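Local coordinates for protein aldo-keto reductase 1 (Coptotermes gestroi, PDB 5KET) that probably works as an NADP-dependent oxidoreductase of the aldo/keto reductase family, holding the nucleotide in a TIM-barrel fold, at residues S242-V253 against L308-R319. Sequence-based numbering, arbitrary orientation.
Sequences SAKFDPLTDPVV and LDSLDKRAAGRR
Backbones of 242-253 and 308-319 come together near both ends of the contact: the CA atoms of Ala243 and Arg319 lie 5.2 Å apart, those of Val253 and Leu308 7.1 Å. At the helical end the contact is apolar. The side chains of Leu311 and Val252 run antiparallel alongside one another, Leu311 CD1 lying 3.5 Å from Val253 CG2, while Leu308 brings CD2 to 3.7 Å from Val252 CG1. Asp250 fixes the start of helix 251-260: with CG anti to the backbone N (chi1 -173°), OD1 accepts from Val252 N at 2.7 Å as an N-cap, and OD2 hydrogen-bonds to Tyr200 OH beside the methyls of Leu311. Replacing Asp250 by an alanine removes both carboxylate oxygens and is likely to leave Val252 N without its capping acceptor and Tyr200 OH without this partner. Between the two ends, Lys313 crosses the Phe245 ring, laying CE over one face in a CH-pi contact, 3.8 Å from the ring centroid and 25° off the normal; Lys313 also makes a cation-pi contact with Tyr200. Toward Arg319, Ser242 OG is modelled as donating to Arg318 O, at a separation too short to be trusted in detail. Ser242 O lies over one face of the Arg319 guanidinium, offset toward its rim, though the end of this side chain is crowded in the model and its exact position is doubtful. Arg319 N hydrogen-bonds to Glu196 OE2, and the Arg319 side chain lies near those of the NADP-binding residues Ser225 and Ala221. The contact joins the loop and start of helix 251-260 to the end of helix 302-310 and the chain after it, and its Arg319 end borders the nucleotide site of an aldo-keto reductase TIM barrel, with the side chain of Pro247 about 8 Å from the bound NADP.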
ATOM      1  N   SER A 242      -9.651 -11.038 -13.493  1.00 46.74           N
ATOM      2  CA  SER A 242      -8.971 -11.452 -12.273  1.00 44.14           C
ATOM      3  C   SER A 242      -9.680 -10.944 -11.026  1.00 46.59           C
ATOM      4  O   SER A 242      -9.465 -11.490  -9.937  1.00 47.68           O
ATOM      5  CB  SER A 242      -7.526 -10.963 -12.277  1.00 42.04           C
ATOM      6  OG  SER A 242      -7.469  -9.553 -12.379  1.00 43.29           O
ATOM      7  N   ALA A 243     -10.504  -9.904 -11.156  1.00 45.95           N
ATOM      8  CA  ALA A 243     -11.302  -9.417 -10.040  1.00 44.12           C
ATOM      9  C   ALA A 243     -12.493 -10.314  -9.748  1.00 48.25           C
ATOM     10  O   ALA A 243     -13.188 -10.093  -8.749  1.00 53.27           O
ATOM     11  CB  ALA A 243     -11.782  -7.989 -10.313  1.00 42.01           C
ATOM     12  N   LYS A 244     -12.749 -11.304 -10.605  1.00 47.59           N
ATOM     13  CA  LYS A 244     -13.805 -12.290 -10.406  1.00 46.97           C
ATOM     14  C   LYS A 244     -13.300 -13.547  -9.707  1.00 45.24           C
ATOM     15  O   LYS A 244     -13.825 -14.638  -9.952  1.00 48.19           O
ATOM     16  CB  LYS A 244     -14.438 -12.654 -11.753  1.00 52.64           C
ATOM     17  CG  LYS A 244     -15.090 -11.494 -12.506  1.00 54.06           C
ATOM     18  CD  LYS A 244     -15.605 -11.944 -13.873  1.00 57.42           C
ATOM     19  CE  LYS A 244     -16.604 -10.954 -14.473  1.00 60.09           C
ATOM     20  NZ  LYS A 244     -16.033  -9.591 -14.647  1.00 62.03           N
ATOM     21  N   PHE A 245     -12.279 -13.427  -8.858  1.00 45.10           N
ATOM     22  CA  PHE A 245     -11.682 -14.568  -8.168  1.00 45.36           C
ATOM     23  C   PHE A 245     -11.530 -14.240  -6.697  1.00 42.01           C
ATOM     24  O   PHE A 245     -10.759 -13.344  -6.343  1.00 48.31           O
ATOM     25  CB  PHE A 245     -10.321 -14.928  -8.752  1.00 49.46           C
ATOM     26  CG  PHE A 245     -10.397 -15.614 -10.065  1.00 59.22           C
ATOM     27  CD1 PHE A 245     -10.464 -14.881 -11.234  1.00 64.35           C
ATOM     28  CD2 PHE A 245     -10.413 -16.995 -10.135  1.00 66.19           C
ATOM     29  CE1 PHE A 245     -10.538 -15.509 -12.455  1.00 67.91           C
ATOM     30  CE2 PHE A 245     -10.488 -17.630 -11.353  1.00 72.78           C
ATOM     31  CZ  PHE A 245     -10.551 -16.885 -12.518  1.00 72.14           C
ATOM     32  N   ASP A 246     -12.232 -14.978  -5.837  1.00 40.15           N
ATOM     33  CA  ASP A 246     -12.195 -14.651  -4.420  1.00 40.26           C
ATOM     34  C   ASP A 246     -11.321 -15.649  -3.666  1.00 44.39           C
ATOM     35  O   ASP A 246     -11.743 -16.797  -3.441  1.00 46.85           O
ATOM     36  CB  ASP A 246     -13.601 -14.616  -3.841  1.00 42.34           C
ATOM     37  CG  ASP A 246     -13.675 -13.850  -2.542  1.00 49.97           C
ATOM     38  OD1 ASP A 246     -12.611 -13.524  -1.970  1.00 49.32           O
ATOM     39  OD2 ASP A 246     -14.809 -13.584  -2.079  1.00 57.84           O
ATOM     40  N   PRO A 247     -10.123 -15.253  -3.233  1.00 43.84           N
ATOM     41  CA  PRO A 247      -9.252 -16.186  -2.484  1.00 41.79           C
ATOM     42  C   PRO A 247      -9.787 -16.559  -1.107  1.00 43.11           C
ATOM     43  O   PRO A 247      -9.225 -17.465  -0.472  1.00 47.11           O
ATOM     44  CB  PRO A 247      -7.928 -15.414  -2.376  1.00 39.26           C
ATOM     45  CG  PRO A 247      -8.311 -13.976  -2.550  1.00 38.12           C
ATOM     46  CD  PRO A 247      -9.504 -13.941  -3.441  1.00 41.01           C
ATOM     47  N   LEU A 248     -10.827 -15.906  -0.614  1.00 41.34           N
ATOM     48  CA  LEU A 248     -11.485 -16.378   0.589  1.00 43.96           C
ATOM     49  C   LEU A 248     -12.542 -17.435   0.303  1.00 52.08           C
ATOM     50  O   LEU A 248     -12.971 -18.129   1.234  1.00 58.59           O
ATOM     51  CB  LEU A 248     -12.139 -15.212   1.327  1.00 35.20           C
ATOM     52  CG  LEU A 248     -11.249 -13.987   1.545  1.00 37.77           C
ATOM     53  CD1 LEU A 248     -12.104 -12.761   1.542  1.00 36.44           C
ATOM     54  CD2 LEU A 248     -10.475 -14.138   2.821  1.00 40.04           C
ATOM     55  N   THR A 249     -12.973 -17.580  -0.945  1.00 53.98           N
ATOM     56  CA  THR A 249     -13.878 -18.662  -1.307  1.00 58.26           C
ATOM     57  C   THR A 249     -13.149 -19.892  -1.810  1.00 57.68           C
ATOM     58  O   THR A 249     -13.787 -20.929  -1.990  1.00 60.07           O
ATOM     59  CB  THR A 249     -14.872 -18.222  -2.391  1.00 63.67           C
ATOM     60  OG1 THR A 249     -14.213 -18.190  -3.669  1.00 66.46           O
ATOM     61  CG2 THR A 249     -15.448 -16.857  -2.040  1.00 63.61           C
ATOM     62  N   ASP A 250     -11.844 -19.794  -2.047  1.00 56.97           N
ATOM     63  CA  ASP A 250     -11.105 -20.906  -2.632  1.00 54.40           C
ATOM     64  C   ASP A 250     -11.134 -22.106  -1.681  1.00 55.85           C
ATOM     65  O   ASP A 250     -10.885 -21.950  -0.481  1.00 58.79           O
ATOM     66  CB  ASP A 250      -9.664 -20.510  -2.938  1.00 46.99           C
ATOM     67  CG  ASP A 250      -8.906 -21.580  -3.702  1.00 43.30           C
ATOM     68  OD1 ASP A 250      -8.890 -22.748  -3.261  1.00 45.00           O
ATOM     69  OD2 ASP A 250      -8.338 -21.251  -4.764  1.00 41.25           O
ATOM     70  N   PRO A 251     -11.442 -23.300  -2.185  1.00 53.50           N
ATOM     71  CA  PRO A 251     -11.522 -24.471  -1.294  1.00 58.41           C
ATOM     72  C   PRO A 251     -10.202 -24.807  -0.633  1.00 61.59           C
ATOM     73  O   PRO A 251     -10.192 -25.280   0.517  1.00 67.57           O
ATOM     74  CB  PRO A 251     -11.979 -25.607  -2.223  1.00 54.64           C
ATOM     75  CG  PRO A 251     -12.371 -24.980  -3.498  1.00 51.10           C
ATOM     76  CD  PRO A 251     -12.018 -23.544  -3.511  1.00 51.17           C
ATOM     77  N   VAL A 252      -9.086 -24.584  -1.326  1.00 53.26           N
ATOM     78  CA  VAL A 252      -7.778 -24.809  -0.719  1.00 50.51           C
ATOM     79  C   VAL A 252      -7.651 -24.007   0.567  1.00 51.37           C
ATOM     80  O   VAL A 252      -7.330 -24.557   1.627  1.00 59.07           O
ATOM     81  CB  VAL A 252      -6.652 -24.469  -1.713  1.00 51.95           C
ATOM     82  CG1 VAL A 252      -5.349 -24.215  -0.968  1.00 53.96           C
ATOM     83  CG2 VAL A 252      -6.493 -25.601  -2.735  1.00 51.27           C
ATOM     84  N   VAL A 253      -7.954 -22.708   0.508  1.00 44.67           N
ATOM     85  CA  VAL A 253      -7.750 -21.896   1.702  1.00 41.39           C
ATOM     86  C   VAL A 253      -8.759 -22.253   2.788  1.00 43.31           C
ATOM     87  O   VAL A 253      -8.443 -22.195   3.985  1.00 38.85           O
ATOM     88  CB  VAL A 253      -7.800 -20.394   1.366  1.00 41.30           C
ATOM     89  CG1 VAL A 253      -7.236 -19.588   2.528  1.00 38.65           C
ATOM     90  CG2 VAL A 253      -7.026 -20.091   0.078  1.00 33.15           C
ATOM     91  N   LEU A 308      -0.945 -23.393  -0.865  1.00 51.28           N
ATOM     92  CA  LEU A 308      -1.191 -21.971  -1.086  1.00 50.31           C
ATOM     93  C   LEU A 308      -0.306 -21.422  -2.196  1.00 49.36           C
ATOM     94  O   LEU A 308      -0.724 -20.519  -2.935  1.00 44.28           O
ATOM     95  CB  LEU A 308      -0.983 -21.187   0.214  1.00 49.24           C
ATOM     96  CG  LEU A 308      -1.885 -21.601   1.384  1.00 51.96           C
ATOM     97  CD1 LEU A 308      -1.729 -20.657   2.563  1.00 52.98           C
ATOM     98  CD2 LEU A 308      -3.352 -21.713   0.968  1.00 48.54           C
ATOM     99  N   ASP A 309       0.913 -21.949  -2.333  1.00 49.95           N
ATOM    100  CA  ASP A 309       1.754 -21.543  -3.449  1.00 50.77           C
ATOM    101  C   ASP A 309       1.149 -21.970  -4.782  1.00 47.33           C
ATOM    102  O   ASP A 309       1.286 -21.255  -5.782  1.00 44.00           O
ATOM    103  CB  ASP A 309       3.167 -22.114  -3.283  1.00 56.30           C
ATOM    104  CG  ASP A 309       3.989 -21.372  -2.232  1.00 58.07           C
ATOM    105  OD1 ASP A 309       3.596 -20.254  -1.827  1.00 54.96           O
ATOM    106  OD2 ASP A 309       5.042 -21.907  -1.818  1.00 60.07           O
ATOM    107  N   SER A 310       0.465 -23.120  -4.818  1.00 43.06           N
ATOM    108  CA  SER A 310      -0.147 -23.564  -6.066  1.00 44.09           C
ATOM    109  C   SER A 310      -1.254 -22.623  -6.517  1.00 43.45           C
ATOM    110  O   SER A 310      -1.547 -22.540  -7.716  1.00 43.38           O
ATOM    111  CB  SER A 310      -0.692 -24.984  -5.918  1.00 45.35           C
ATOM    112  OG  SER A 310       0.354 -25.941  -5.953  1.00 47.18           O
ATOM    113  N   LEU A 311      -1.867 -21.903  -5.583  1.00 43.31           N
ATOM    114  CA  LEU A 311      -2.990 -21.049  -5.929  1.00 45.14           C
ATOM    115  C   LEU A 311      -2.574 -19.847  -6.759  1.00 46.98           C
ATOM    116  O   LEU A 311      -3.433 -19.228  -7.398  1.00 54.34           O
ATOM    117  CB  LEU A 311      -3.684 -20.579  -4.656  1.00 43.36           C
ATOM    118  CG  LEU A 311      -4.407 -21.676  -3.881  1.00 43.97           C
ATOM    119  CD1 LEU A 311      -5.020 -21.060  -2.640  1.00 47.56           C
ATOM    120  CD2 LEU A 311      -5.416 -22.378  -4.778  1.00 37.99           C
ATOM    121  N   ASP A 312      -1.284 -19.519  -6.771  1.00 45.46           N
ATOM    122  CA  ASP A 312      -0.797 -18.295  -7.404  1.00 42.58           C
ATOM    123  C   ASP A 312      -1.102 -18.287  -8.897  1.00 37.48           C
ATOM    124  O   ASP A 312      -0.835 -19.262  -9.605  1.00 37.45           O
ATOM    125  CB  ASP A 312       0.708 -18.158  -7.156  1.00 44.93           C
ATOM    126  CG  ASP A 312       1.320 -16.919  -7.802  1.00 46.74           C
ATOM    127  OD1 ASP A 312       0.570 -15.991  -8.186  1.00 50.32           O
ATOM    128  OD2 ASP A 312       2.571 -16.872  -7.907  1.00 42.37           O
ATOM    129  N   LYS A 313      -1.681 -17.182  -9.365  1.00 36.09           N
ATOM    130  CA  LYS A 313      -2.003 -16.988 -10.771  1.00 40.53           C
ATOM    131  C   LYS A 313      -0.981 -16.124 -11.500  1.00 43.61           C
ATOM    132  O   LYS A 313      -1.143 -15.886 -12.701  1.00 49.25           O
ATOM    133  CB  LYS A 313      -3.396 -16.363 -10.912  1.00 39.20           C
ATOM    134  CG  LYS A 313      -4.530 -17.287 -10.488  1.00 45.03           C
ATOM    135  CD  LYS A 313      -5.874 -16.568 -10.485  1.00 51.54           C
ATOM    136  CE  LYS A 313      -7.022 -17.568 -10.549  1.00 55.89           C
ATOM    137  NZ  LYS A 313      -6.905 -18.611  -9.493  1.00 59.56           N
ATOM    138  N   ARG A 314       0.068 -15.671 -10.802  1.00 40.44           N
ATOM    139  CA  ARG A 314       1.075 -14.755 -11.327  1.00 37.37           C
ATOM    140  C   ARG A 314       0.456 -13.648 -12.167  1.00 40.89           C
ATOM    141  O   ARG A 314      -0.588 -13.111 -11.794  1.00 45.78           O
ATOM    142  CB  ARG A 314       2.121 -15.519 -12.120  1.00 30.12           C
ATOM    143  CG  ARG A 314       2.437 -16.857 -11.523  1.00 42.11           C
ATOM    144  CD  ARG A 314       3.379 -17.632 -12.406  1.00 47.35           C
ATOM    145  NE  ARG A 314       2.676 -18.222 -13.553  1.00 54.05           N
ATOM    146  CZ  ARG A 314       1.914 -19.303 -13.500  1.00 55.56           C
ATOM    147  NH1 ARG A 314       1.729 -19.939 -12.351  1.00 49.18           N
ATOM    148  NH2 ARG A 314       1.323 -19.752 -14.585  1.00 59.84           N
ATOM    149  N   ALA A 315       1.078 -13.308 -13.295  1.00 44.24           N
ATOM    150  CA  ALA A 315       0.562 -12.234 -14.137  1.00 49.83           C
ATOM    151  C   ALA A 315      -0.912 -12.452 -14.448  1.00 65.53           C
ATOM    152  O   ALA A 315      -1.318 -13.522 -14.912  1.00 67.22           O
ATOM    153  CB  ALA A 315       1.371 -12.138 -15.428  1.00 46.93           C
ATOM    154  N   ALA A 316      -1.706 -11.435 -14.151  1.00 78.04           N
ATOM    155  CA  ALA A 316      -3.143 -11.433 -14.410  1.00 78.61           C
ATOM    156  C   ALA A 316      -3.919 -12.628 -13.845  1.00 66.60           C
ATOM    157  O   ALA A 316      -4.441 -13.426 -14.616  1.00 66.63           O
ATOM    158  CB  ALA A 316      -3.385 -11.339 -15.912  1.00 82.72           C
ATOM    159  N   GLY A 317      -4.003 -12.763 -12.521  1.00 59.41           N
ATOM    160  CA  GLY A 317      -3.253 -11.969 -11.566  1.00 55.24           C
ATOM    161  C   GLY A 317      -3.795 -10.641 -11.079  1.00 53.84           C
ATOM    162  O   GLY A 317      -4.542 -10.589 -10.101  1.00 54.49           O
ATOM    163  N   ARG A 318      -3.393  -9.562 -11.750  1.00 49.61           N
ATOM    164  CA  ARG A 318      -3.664  -8.223 -11.246  1.00 47.66           C
ATOM    165  C   ARG A 318      -5.136  -7.879 -11.361  1.00 49.14           C
ATOM    166  O   ARG A 318      -5.737  -8.010 -12.430  1.00 54.95           O
ATOM    167  CB  ARG A 318      -2.860  -7.180 -12.012  1.00 48.61           C
ATOM    168  CG  ARG A 318      -1.465  -7.585 -12.298  1.00 48.17           C
ATOM    169  CD  ARG A 318      -0.836  -6.685 -13.330  1.00 45.75           C
ATOM    170  NE  ARG A 318       0.599  -6.821 -13.233  1.00 46.39           N
ATOM    171  CZ  ARG A 318       1.307  -6.360 -12.217  1.00 44.76           C
ATOM    172  NH1 ARG A 318       0.711  -5.678 -11.249  1.00 46.26           N
ATOM    173  NH2 ARG A 318       2.614  -6.552 -12.181  1.00 44.07           N
ATOM    174  N   ARG A 319      -5.708  -7.413 -10.258  1.00 43.12           N
ATOM    175  CA  ARG A 319      -6.948  -6.656 -10.313  1.00 43.42           C
ATOM    176  C   ARG A 319      -6.700  -5.168 -10.298  1.00 39.38           C
ATOM    177  O   ARG A 319      -7.489  -4.410 -10.871  1.00 39.98           O
ATOM    178  CB  ARG A 319      -7.834  -6.992  -9.123  1.00 47.69           C
ATOM    179  CG  ARG A 319      -7.708  -8.404  -8.750  1.00 45.48           C
ATOM    180  CD  ARG A 319      -7.815  -8.648  -7.254  1.00 41.61           C
ATOM    181  NE  ARG A 319      -8.215 -10.057  -7.067  1.00 41.69           N
ATOM    182  CZ  ARG A 319      -9.461 -10.457  -6.847  1.00 51.63           C
ATOM    183  NH1 ARG A 319     -10.460  -9.581  -6.786  1.00 60.89           N
ATOM    184  NH2 ARG A 319      -9.733 -11.716  -6.716  1.00 52.62           N
TER